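Local coordinates for MAU2 chromatid cohesion factor homolog (Saccharomyces cerevisiae, PDB 4XDN), which forms a complex with SCC2 that is required for the cohesin complex to associate with chromosomes and takes part in sister chromatid cohesion, at residues Q31-A36 and T88-E93; E433-L438 and M450-N455. All blocks are in the same frame, centred on the assembly; numbering follows the deposited sequence.

Contact 1 of 2, residues Q31-A36 and T88-E93; sequences QVYHLA and TFEMVE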
ATOM      1  N   GLN A  31      14.102  42.178  12.613  1.00 30.30           N
ATOM      2  CA  GLN A  31      12.659  42.344  12.748  1.00 31.41           C
ATOM      3  C   GLN A  31      11.927  41.804  11.522  1.00 31.11           C
ATOM      4  O   GLN A  31      10.873  41.184  11.647  1.00 30.93           O
ATOM      5  CB  GLN A  31      12.313  43.820  12.980  1.00 29.57           C
ATOM      6  CG  GLN A  31      12.518  44.272  14.423  1.00 29.77           C
ATOM      7  CD  GLN A  31      12.544  45.779  14.583  1.00 31.65           C
ATOM      8  OE1 GLN A  31      12.650  46.519  13.607  1.00 33.18           O
ATOM      9  NE2 GLN A  31      12.453  46.241  15.824  1.00 30.71           N
ATOM     10  N   VAL A  32      12.494  42.032  10.342  1.00 31.22           N
ATOM     11  CA  VAL A  32      11.919  41.510   9.108  1.00 32.28           C
ATOM     12  C   VAL A  32      11.993  39.989   9.103  1.00 32.52           C
ATOM     13  O   VAL A  32      11.044  39.311   8.709  1.00 27.87           O
ATOM     14  CB  VAL A  32      12.644  42.065   7.866  1.00 34.62           C
ATOM     15  CG1 VAL A  32      12.132  41.402   6.589  1.00 34.01           C
ATOM     16  CG2 VAL A  32      12.467  43.571   7.784  1.00 35.99           C
ATOM     17  N   TYR A  33      13.134  39.467   9.545  1.00 34.06           N
ATOM     18  CA  TYR A  33      13.356  38.029   9.606  1.00 31.76           C
ATOM     19  C   TYR A  33      12.370  37.360  10.557  1.00 31.04           C
ATOM     20  O   TYR A  33      11.785  36.329  10.227  1.00 30.98           O
ATOM     21  CB  TYR A  33      14.795  37.733  10.039  1.00 30.11           C
ATOM     22  CG  TYR A  33      15.088  36.265  10.239  1.00 29.59           C
ATOM     23  CD1 TYR A  33      15.028  35.372   9.174  1.00 32.49           C
ATOM     24  CD2 TYR A  33      15.436  35.771  11.490  1.00 29.55           C
ATOM     25  CE1 TYR A  33      15.298  34.025   9.352  1.00 32.10           C
ATOM     26  CE2 TYR A  33      15.709  34.426  11.678  1.00 32.54           C
ATOM     27  CZ  TYR A  33      15.639  33.558  10.606  1.00 33.71           C
ATOM     28  OH  TYR A  33      15.910  32.222  10.790  1.00 36.12           O
ATOM     29  N   HIS A  34      12.185  37.952  11.733  1.00 29.01           N
ATOM     30  CA  HIS A  34      11.278  37.394  12.731  1.00 32.32           C
ATOM     31  C   HIS A  34       9.818  37.514  12.303  1.00 31.90           C
ATOM     32  O   HIS A  34       8.995  36.679  12.671  1.00 34.35           O
ATOM     33  CB  HIS A  34      11.486  38.075  14.087  1.00 33.67           C
ATOM     34  CG  HIS A  34      12.814  37.784  14.709  1.00 37.59           C
ATOM     35  ND1 HIS A  34      13.626  36.746  14.281  1.00 38.27           N
ATOM     36  CD2 HIS A  34      13.490  38.388  15.713  1.00 38.34           C
ATOM     37  CE1 HIS A  34      14.734  36.729  14.992  1.00 40.03           C
ATOM     38  NE2 HIS A  34      14.671  37.710  15.882  1.00 39.99           N
ATOM     39  N   LEU A  35       9.498  38.547  11.530  1.00 29.52           N
ATOM     40  CA  LEU A  35       8.151  38.698  10.995  1.00 29.33           C
ATOM     41  C   LEU A  35       7.846  37.593   9.993  1.00 29.66           C
ATOM     42  O   LEU A  35       6.756  37.018  10.003  1.00 30.34           O
ATOM     43  CB  LEU A  35       7.974  40.067  10.334  1.00 28.82           C
ATOM     44  CG  LEU A  35       7.690  41.241  11.271  1.00 29.48           C
ATOM     45  CD1 LEU A  35       7.807  42.553  10.518  1.00 28.77           C
ATOM     46  CD2 LEU A  35       6.311  41.109  11.902  1.00 31.23           C
ATOM     47  N   ALA A  36       8.812  37.309   9.125  1.00 30.22           N
ATOM     48  CA  ALA A  36       8.687  36.218   8.166  1.00 29.73           C
ATOM     49  C   ALA A  36       8.435  34.906   8.897  1.00 28.36           C
ATOM     50  O   ALA A  36       7.649  34.074   8.449  1.00 29.82           O
ATOM     51  CB  ALA A  36       9.938  36.114   7.306  1.00 30.28           C
ATOM     52  N   THR A  88      17.219  31.476   2.639  1.00 28.81           N
ATOM     53  CA  THR A  88      16.821  30.823   1.399  1.00 28.35           C
ATOM     54  C   THR A  88      16.151  29.483   1.679  1.00 26.15           C
ATOM     55  O   THR A  88      15.131  29.160   1.074  1.00 27.79           O
ATOM     56  CB  THR A  88      18.029  30.609   0.470  1.00 27.98           C
ATOM     57  OG1 THR A  88      18.604  31.879   0.143  1.00 28.89           O
ATOM     58  CG2 THR A  88      17.614  29.903  -0.819  1.00 28.58           C
ATOM     59  N   PHE A  89      16.724  28.714   2.600  1.00 26.98           N
ATOM     60  CA  PHE A  89      16.180  27.405   2.952  1.00 26.59           C
ATOM     61  C   PHE A  89      14.777  27.518   3.551  1.00 27.21           C
ATOM     62  O   PHE A  89      13.873  26.782   3.155  1.00 25.30           O
ATOM     63  CB  PHE A  89      17.110  26.683   3.935  1.00 26.87           C
ATOM     64  CG  PHE A  89      18.416  26.222   3.328  1.00 31.46           C
ATOM     65  CD1 PHE A  89      18.531  25.969   1.968  1.00 32.48           C
ATOM     66  CD2 PHE A  89      19.530  26.030   4.131  1.00 32.33           C
ATOM     67  CE1 PHE A  89      19.731  25.543   1.423  1.00 31.24           C
ATOM     68  CE2 PHE A  89      20.730  25.604   3.589  1.00 33.09           C
ATOM     69  CZ  PHE A  89      20.829  25.360   2.235  1.00 33.08           C
ATOM     70  N   GLU A  90      14.592  28.438   4.496  1.00 27.93           N
ATOM     71  CA  GLU A  90      13.284  28.632   5.116  1.00 27.26           C
ATOM     72  C   GLU A  90      12.263  29.086   4.083  1.00 27.72           C
ATOM     73  O   GLU A  90      11.133  28.595   4.055  1.00 27.85           O
ATOM     74  CB  GLU A  90      13.365  29.653   6.249  1.00 26.98           C
ATOM     75  CG  GLU A  90      14.078  29.153   7.487  1.00 30.07           C
ATOM     76  CD  GLU A  90      14.125  30.196   8.582  1.00 31.57           C
ATOM     77  OE1 GLU A  90      13.049  30.604   9.065  1.00 33.07           O
ATOM     78  OE2 GLU A  90      15.240  30.615   8.957  1.00 33.28           O
ATOM     79  N   MET A  91      12.667  30.025   3.235  1.00 25.03           N
ATOM     80  CA  MET A  91      11.797  30.524   2.179  1.00 25.80           C
ATOM     81  C   MET A  91      11.417  29.425   1.194  1.00 27.42           C
ATOM     82  O   MET A  91      10.239  29.225   0.902  1.00 27.71           O
ATOM     83  CB  MET A  91      12.476  31.667   1.428  1.00 27.80           C
ATOM     84  CG  MET A  91      11.753  32.073   0.155  1.00 29.09           C
ATOM     85  SD  MET A  91      12.555  33.411  -0.733  1.00 45.64           S
ATOM     86  CE  MET A  91      11.679  33.276  -2.283  1.00 92.01           C
ATOM     87  N   VAL A  92      12.425  28.732   0.670  1.00 28.15           N
ATOM     88  CA  VAL A  92      12.213  27.697  -0.333  1.00 27.76           C
ATOM     89  C   VAL A  92      11.385  26.556   0.244  1.00 26.87           C
ATOM     90  O   VAL A  92      10.612  25.921  -0.470  1.00 29.10           O
ATOM     91  CB  VAL A  92      13.560  27.157  -0.870  1.00 29.34           C
ATOM     92  CG1 VAL A  92      13.378  25.830  -1.599  1.00 33.57           C
ATOM     93  CG2 VAL A  92      14.199  28.178  -1.792  1.00 28.37           C
ATOM     94  N   GLU A  93      11.554  26.300   1.536  1.00 27.60           N
ATOM     95  CA  GLU A  93      10.764  25.291   2.229  1.00 30.89           C
ATOM     96  C   GLU A  93       9.275  25.580   2.041  1.00 27.64           C
ATOM     97  O   GLU A  93       8.469  24.664   1.874  1.00 24.20           O
ATOM     98  CB  GLU A  93      11.119  25.261   3.717  1.00 35.77           C
ATOM     99  CG  GLU A  93      10.501  24.111   4.495  1.00 41.42           C
ATOM    100  CD  GLU A  93      11.265  22.811   4.336  1.00 47.64           C
ATOM    101  OE1 GLU A  93      10.926  21.844   5.050  1.00 49.82           O
ATOM    102  OE2 GLU A  93      12.201  22.750   3.508  1.00 49.32           O
TER
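Tyr33 and Glu90 join helices 29-45 and 81-98 by one buried hydrogen bond, in the N-terminal part of an all-helical array consistent with the TPR-like superhelix of the Scc4 family. Tyr33 OH donates to Glu90 OE2 at 2.5 Å. The acceptor uses its syn lone pair, on the side of the second carboxylate oxygen. Ring and carboxylate planes are 77° apart, and the two side chains cross nearly at a right angle. Only 74 Å² is buried between the segments, so the link is a meeting of polar ends and not broad helix packing. Glu90 spans the gap because its chain is extended beyond CG (chi2 -180°).

Around this pair, Lys86 forms a salt bridge to Glu90 OE2, while Arg40 and Gln37, by salt bridge and hydrogen bond, hold OE1. With both oxygens gripped, the carboxylate has little scope to rotate, and the two cations would probably stabilise its negative charge. An aromatic side chain of the partner protein packs edge-to-face with Tyr33, placing the bond beside the interface. Glu90 OE2 lies in the plane of the Tyr33 ring, at its edge, 3.4 Å from Tyr33 CE1.

Contact 2 of 2, residues E433-L438 and M450-N455; sequences EEYTRL and MISLLN
Ser452 OG hydrogen-bonds the carbonyl oxygen of Val448, one turn earlier on its own helix, and also meets Leu438, whose CD2 comes within 3.3 Å of OG. The same serine marks the closest backbone approach, its CA 4.8 Å from Tyr435 CA, consistent with a small side chain at this position; its CB sits 3.5 Å from Tyr435 O. Tyr435, with CG beside its backbone N (chi1 -76°), brings its ring to Asn455. There Asn455 CB makes a CH-pi contact over one face of the Tyr435 ring, 3.7 Å from the centroid and 25° off the normal, displaced toward the rim. Asn455 ND2 is 3.4 Å from Tyr435 OH, but the angle is too poor for a hydrogen bond. The phenol instead bonds Gln425 OE1 on helix 415-426, and Asn455 OD1 is bonded to the backbone of the partner protein. Were Tyr435 replaced by an alanine, Asn455 CB is likely to lose the ring it rests on and Gln425 OE1 its phenol partner. The axes of segments 433-438 and 450-455 approach to 8.4 Å, with 148° between their N-to-C directions, geometry typical of an antiparallel helical hairpin, as in TPR-like superhelices.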
ATOM      1  N   GLU A 433     -15.499 -11.022 -20.293  1.00 53.15           N
ATOM      2  CA  GLU A 433     -15.110  -9.718 -20.820  1.00 57.82           C
ATOM      3  C   GLU A 433     -14.781  -8.735 -19.700  1.00 57.19           C
ATOM      4  O   GLU A 433     -13.917  -7.875 -19.858  1.00 58.39           O
ATOM      5  CB  GLU A 433     -16.220  -9.147 -21.707  1.00 62.29           C
ATOM      6  CG  GLU A 433     -15.864  -7.813 -22.353  1.00 67.33           C
ATOM      7  CD  GLU A 433     -16.920  -7.329 -23.329  1.00 71.69           C
ATOM      8  OE1 GLU A 433     -17.978  -7.983 -23.438  1.00 72.54           O
ATOM      9  OE2 GLU A 433     -16.690  -6.292 -23.988  1.00 74.01           O
ATOM     10  N   GLU A 434     -15.465  -8.869 -18.568  1.00 55.60           N
ATOM     11  CA  GLU A 434     -15.242  -7.973 -17.435  1.00 53.53           C
ATOM     12  C   GLU A 434     -13.884  -8.284 -16.821  1.00 49.22           C
ATOM     13  O   GLU A 434     -13.077  -7.387 -16.575  1.00 49.44           O
ATOM     14  CB  GLU A 434     -16.335  -8.109 -16.363  1.00 54.48           C
ATOM     15  CG  GLU A 434     -17.712  -8.569 -16.844  1.00 58.92           C
ATOM     16  CD  GLU A 434     -18.427  -7.548 -17.702  1.00 64.40           C
ATOM     17  OE1 GLU A 434     -18.324  -6.341 -17.407  1.00 67.88           O
ATOM     18  OE2 GLU A 434     -19.102  -7.958 -18.671  1.00 65.49           O
ATOM     19  N   TYR A 435     -13.644  -9.569 -16.573  1.00 45.61           N
ATOM     20  CA  TYR A 435     -12.380 -10.025 -16.009  1.00 43.02           C
ATOM     21  C   TYR A 435     -11.219  -9.735 -16.951  1.00 44.50           C
ATOM     22  O   TYR A 435     -10.150  -9.313 -16.515  1.00 43.76           O
ATOM     23  CB  TYR A 435     -12.438 -11.525 -15.708  1.00 40.35           C
ATOM     24  CG  TYR A 435     -13.229 -11.890 -14.470  1.00 39.17           C
ATOM     25  CD1 TYR A 435     -13.069 -11.184 -13.285  1.00 38.47           C
ATOM     26  CD2 TYR A 435     -14.133 -12.946 -14.487  1.00 39.18           C
ATOM     27  CE1 TYR A 435     -13.788 -11.516 -12.152  1.00 35.85           C
ATOM     28  CE2 TYR A 435     -14.858 -13.283 -13.360  1.00 37.69           C
ATOM     29  CZ  TYR A 435     -14.680 -12.566 -12.196  1.00 35.70           C
ATOM     30  OH  TYR A 435     -15.396 -12.897 -11.067  1.00 31.98           O
ATOM     31  N   THR A 436     -11.437  -9.971 -18.242  1.00 47.28           N
ATOM     32  CA  THR A 436     -10.396  -9.776 -19.243  1.00 48.77           C
ATOM     33  C   THR A 436      -9.953  -8.318 -19.295  1.00 50.38           C
ATOM     34  O   THR A 436      -8.758  -8.030 -19.305  1.00 48.66           O
ATOM     35  CB  THR A 436     -10.870 -10.209 -20.643  1.00 50.32           C
ATOM     36  OG1 THR A 436     -11.334 -11.564 -20.598  1.00 50.53           O
ATOM     37  CG2 THR A 436      -9.734 -10.104 -21.655  1.00 52.57           C
ATOM     38  N   ARG A 437     -10.919  -7.405 -19.329  1.00 53.33           N
ATOM     39  CA  ARG A 437     -10.618  -5.978 -19.379  1.00 56.95           C
ATOM     40  C   ARG A 437      -9.911  -5.518 -18.112  1.00 53.03           C
ATOM     41  O   ARG A 437      -9.070  -4.623 -18.151  1.00 54.14           O
ATOM     42  CB  ARG A 437     -11.895  -5.159 -19.586  1.00 62.50           C
ATOM     43  CG  ARG A 437     -12.413  -5.158 -21.016  1.00 69.41           C
ATOM     44  CD  ARG A 437     -13.530  -4.139 -21.210  1.00 75.25           C
ATOM     45  NE  ARG A 437     -14.630  -4.328 -20.263  1.00 76.77           N
ATOM     46  CZ  ARG A 437     -14.749  -3.696 -19.097  1.00 77.43           C
ATOM     47  NH1 ARG A 437     -13.837  -2.813 -18.704  1.00 78.82           N
ATOM     48  NH2 ARG A 437     -15.791  -3.947 -18.316  1.00 75.50           N
ATOM     49  N   LEU A 438     -10.256  -6.128 -16.984  1.00 50.42           N
ATOM     50  CA  LEU A 438      -9.647  -5.752 -15.716  1.00 49.09           C
ATOM     51  C   LEU A 438      -8.212  -6.262 -15.647  1.00 49.20           C
ATOM     52  O   LEU A 438      -7.323  -5.585 -15.125  1.00 50.51           O
ATOM     53  CB  LEU A 438     -10.465  -6.290 -14.542  1.00 45.87           C
ATOM     54  CG  LEU A 438      -9.924  -5.980 -13.142  1.00 43.11           C
ATOM     55  CD1 LEU A 438      -9.584  -4.512 -12.996  1.00 44.82           C
ATOM     56  CD2 LEU A 438     -10.935  -6.392 -12.084  1.00 40.27           C
ATOM     57  N   MET A 450      -4.554 -11.128 -11.403  1.00 34.03           N
ATOM     58  CA  MET A 450      -4.471 -12.574 -11.294  1.00 36.11           C
ATOM     59  C   MET A 450      -5.772 -13.188 -10.785  1.00 34.95           C
ATOM     60  O   MET A 450      -6.167 -14.264 -11.234  1.00 36.53           O
ATOM     61  CB  MET A 450      -3.311 -12.962 -10.381  1.00 36.64           C
ATOM     62  CG  MET A 450      -1.946 -12.829 -11.057  1.00 41.95           C
ATOM     63  SD  MET A 450      -0.625 -13.697 -10.196  1.00 54.44           S
ATOM     64  CE  MET A 450      -1.230 -15.386 -10.308  1.00 59.43           C
ATOM     65  N   ILE A 451      -6.434 -12.512  -9.852  1.00 33.70           N
ATOM     66  CA  ILE A 451      -7.760 -12.931  -9.417  1.00 33.58           C
ATOM     67  C   ILE A 451      -8.690 -12.943 -10.624  1.00 35.22           C
ATOM     68  O   ILE A 451      -9.483 -13.870 -10.804  1.00 35.19           O
ATOM     69  CB  ILE A 451      -8.331 -12.004  -8.318  1.00 34.64           C
ATOM     70  CG1 ILE A 451      -7.539 -12.178  -7.019  1.00 36.07           C
ATOM     71  CG2 ILE A 451      -9.820 -12.299  -8.064  1.00 33.93           C
ATOM     72  CD1 ILE A 451      -7.873 -11.167  -5.940  1.00 36.50           C
ATOM     73  N   SER A 452      -8.577 -11.909 -11.452  1.00 35.45           N
ATOM     74  CA  SER A 452      -9.394 -11.796 -12.653  1.00 37.45           C
ATOM     75  C   SER A 452      -9.090 -12.928 -13.633  1.00 40.10           C
ATOM     76  O   SER A 452     -10.000 -13.489 -14.242  1.00 40.41           O
ATOM     77  CB  SER A 452      -9.164 -10.440 -13.328  1.00 40.04           C
ATOM     78  OG  SER A 452      -9.450  -9.371 -12.441  1.00 40.94           O
ATOM     79  N   LEU A 453      -7.813 -13.268 -13.777  1.00 39.10           N
ATOM     80  CA  LEU A 453      -7.403 -14.306 -14.717  1.00 41.10           C
ATOM     81  C   LEU A 453      -7.817 -15.692 -14.236  1.00 38.03           C
ATOM     82  O   LEU A 453      -8.172 -16.550 -15.043  1.00 38.10           O
ATOM     83  CB  LEU A 453      -5.889 -14.265 -14.941  1.00 42.69           C
ATOM     84  CG  LEU A 453      -5.357 -13.136 -15.830  1.00 46.67           C
ATOM     85  CD1 LEU A 453      -3.833 -13.097 -15.782  1.00 49.41           C
ATOM     86  CD2 LEU A 453      -5.837 -13.295 -17.266  1.00 47.70           C
ATOM     87  N   LEU A 454      -7.767 -15.906 -12.925  1.00 35.36           N
ATOM     88  CA  LEU A 454      -8.105 -17.205 -12.354  1.00 36.25           C
ATOM     89  C   LEU A 454      -9.605 -17.465 -12.428  1.00 36.00           C
ATOM     90  O   LEU A 454     -10.034 -18.570 -12.775  1.00 36.10           O
ATOM     91  CB  LEU A 454      -7.623 -17.297 -10.904  1.00 36.16           C
ATOM     92  CG  LEU A 454      -6.108 -17.436 -10.704  1.00 38.46           C
ATOM     93  CD1 LEU A 454      -5.757 -17.331  -9.232  1.00 38.29           C
ATOM     94  CD2 LEU A 454      -5.592 -18.748 -11.274  1.00 38.34           C
ATOM     95  N   ASN A 455     -10.403 -16.453 -12.099  1.00 35.85           N
ATOM     96  CA  ASN A 455     -11.848 -16.555 -12.265  1.00 37.30           C
ATOM     97  C   ASN A 455     -12.188 -16.755 -13.734  1.00 38.48           C
ATOM     98  O   ASN A 455     -13.070 -17.539 -14.074  1.00 36.71           O
ATOM     99  CB  ASN A 455     -12.560 -15.312 -11.731  1.00 35.68           C
ATOM    100  CG  ASN A 455     -12.624 -15.276 -10.218  1.00 34.46           C
ATOM    101  OD1 ASN A 455     -12.768 -16.306  -9.564  1.00 33.19           O
ATOM    102  ND2 ASN A 455     -12.522 -14.078  -9.653  1.00 35.93           N
TER

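How the contacts relate
From the N terminus, helix 29-45 enters contact 1 first, and the chain then passes through helix 53-76 before helix 81-98 returns to it. Contact 1 thus closes a loop of 51 residues and ties together helices that are not consecutive. Many helices and the two-stranded sheet 297-302/305-310 follow before contact 2, which closes a loop of just 11 residues between its segments, on the successive helices 432-440 and 446-466. The loops run in series, neither nesting nor crossing. The centres of contact 1 and contact 2 are about 55 Å apart, on opposite sides of the chain's centre. The nearest atoms of contact 1 and contact 2 are about 37 Å apart, so the two do not touch. Both contain residues within reach of the partner protein's chain.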